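Local coordinates for protein SeqA (Vibrio cholerae, PDB 3SK7) that binds pairs of hemimethylated GATC sequences in the origin region oriC and so prevents premature re-initiation of chromosome replication, at residues A[106-109]-A[110-114]. Residues are numbered along the deposited sequence; the frame is centred on the assembly and turned at random.
Sequences SDII and EKVTH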
# COMPACT_ATOMS: atom_id res chain seq x y z
N SER A 106 8.30 8.55 -10.72
CA SER A 106 9.13 7.47 -10.22
C SER A 106 9.96 7.91 -9.05
O SER A 106 10.33 7.11 -8.22
CB SER A 106 10.03 6.94 -11.33
OG SER A 106 9.27 6.57 -12.45
N ASP A 107 10.29 9.18 -8.99
CA ASP A 107 11.19 9.68 -7.94
C ASP A 107 10.63 9.42 -6.52
O ASP A 107 11.29 8.81 -5.66
CB ASP A 107 11.41 11.18 -8.14
CG ASP A 107 11.83 11.52 -9.57
OD1 ASP A 107 13.04 11.49 -9.88
OD2 ASP A 107 10.94 11.81 -10.40
N ILE A 108 9.39 9.86 -6.31
CA ILE A 108 8.76 9.65 -5.01
C ILE A 108 8.46 8.16 -4.79
O ILE A 108 8.52 7.68 -3.67
CB ILE A 108 7.45 10.48 -4.86
CG1 ILE A 108 6.93 10.42 -3.43
CG2 ILE A 108 6.36 9.99 -5.82
CD1 ILE A 108 7.95 10.89 -2.37
N ILE A 109 8.19 7.43 -5.87
CA ILE A 109 7.90 6.01 -5.73
C ILE A 109 9.12 5.27 -5.19
O ILE A 109 9.03 4.41 -4.32
CB ILE A 109 7.44 5.38 -7.07
CG1 ILE A 109 6.15 6.02 -7.55
CG2 ILE A 109 7.28 3.91 -6.89
CD1 ILE A 109 5.63 5.44 -8.84
N GLU A 110 10.29 5.59 -5.73
CA GLU A 110 11.53 5.01 -5.24
C GLU A 110 11.74 5.32 -3.76
O GLU A 110 12.11 4.43 -2.99
CB GLU A 110 12.72 5.52 -6.07
CG GLU A 110 14.07 4.92 -5.64
CD GLU A 110 15.28 5.58 -6.28
OE1 GLU A 110 15.12 6.66 -6.89
OE2 GLU A 110 16.40 5.00 -6.18
N LYS A 111 11.52 6.57 -3.36
CA LYS A 111 11.69 6.89 -1.94
C LYS A 111 10.71 6.14 -1.05
O LYS A 111 11.08 5.66 0.03
CB LYS A 111 11.60 8.39 -1.69
CG LYS A 111 12.62 9.18 -2.52
CD LYS A 111 12.44 10.64 -2.38
CE LYS A 111 13.36 11.38 -3.34
NZ LYS A 111 14.80 11.05 -3.12
N VAL A 112 9.47 6.03 -1.49
CA VAL A 112 8.45 5.37 -0.69
C VAL A 112 8.73 3.86 -0.57
O VAL A 112 8.69 3.30 0.54
CB VAL A 112 7.04 5.62 -1.28
CG1 VAL A 112 6.00 4.75 -0.61
CG2 VAL A 112 6.63 7.07 -1.12
N THR A 113 9.04 3.22 -1.68
CA THR A 113 9.32 1.79 -1.63
C THR A 113 10.61 1.47 -0.87
O THR A 113 10.67 0.48 -0.13
CB THR A 113 9.36 1.16 -3.05
OG1 THR A 113 10.38 1.77 -3.84
CG2 THR A 113 8.03 1.26 -3.73
N HIS A 114 11.63 2.32 -1.02
CA HIS A 114 12.86 2.10 -0.25
C HIS A 114 12.65 2.19 1.25
O HIS A 114 13.43 1.62 2.01
CB HIS A 114 13.94 3.09 -0.69
CG HIS A 114 14.56 2.75 -2.01
ND1 HIS A 114 15.72 3.35 -2.46
CD2 HIS A 114 14.20 1.87 -2.97
CE1 HIS A 114 16.04 2.86 -3.64
NE2 HIS A 114 15.13 1.95 -3.97
O HOH W 1 14.02 8.98 -6.08
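Ile108 and Val112, one helical turn apart, lay their branches obliquely over one another, CG1 of Ile108 coming to 4.1 Å from CG2 of Val112. The isoleucine sets out away from the following turn, but CG1 stands anti to its backbone N (chi1 -171°), which brings that branch back beside its own carbonyl and onto the valine. Val112 CG2 also rests close to the carbonyl oxygen of Ile108, which accepts the amide of Val112. Around the helix, Ile109 meets Thr113 with the CG2 methyls of both residues, 4.2 Å apart. The threonine hydroxyl bends back over the preceding turn: with chi1 at 60°, OG1 sits between the backbone N and the carbonyl carbon, 3.0 Å from Ile109 O, an acceptor already taken by Thr113 N in a nearly straight bond (172°).

Such i to i+4 pairs, apolar on one side and polar on the other, mark an amphipathic alpha-helix, here helix 106-114, the last in the chain. Its apolar side is shared between two neighbours: Ile108 rests on Met8 of helix 3-12, Ile109 and Thr113 on Met99 and Val95 of helix 88-101, and Val112 touches both helices, reaching Met8 and Met99.

The solvent side is built differently. Glu110 extends from CB to its carboxylate, and a single water bridges the turn, donating to Asp107 O at 2.8 Å and to Glu110 OE1 at 2.7 Å. That same carbonyl accepts Lys111 N at 3.2 Å, and the lysine chain runs alongside it, CG approaching Asp107 O to 3.4 Å. Lys111 NZ lies 7.0 Å from Asp107 OD1, too far for a salt bridge, and any attraction between the two charges is probably modest.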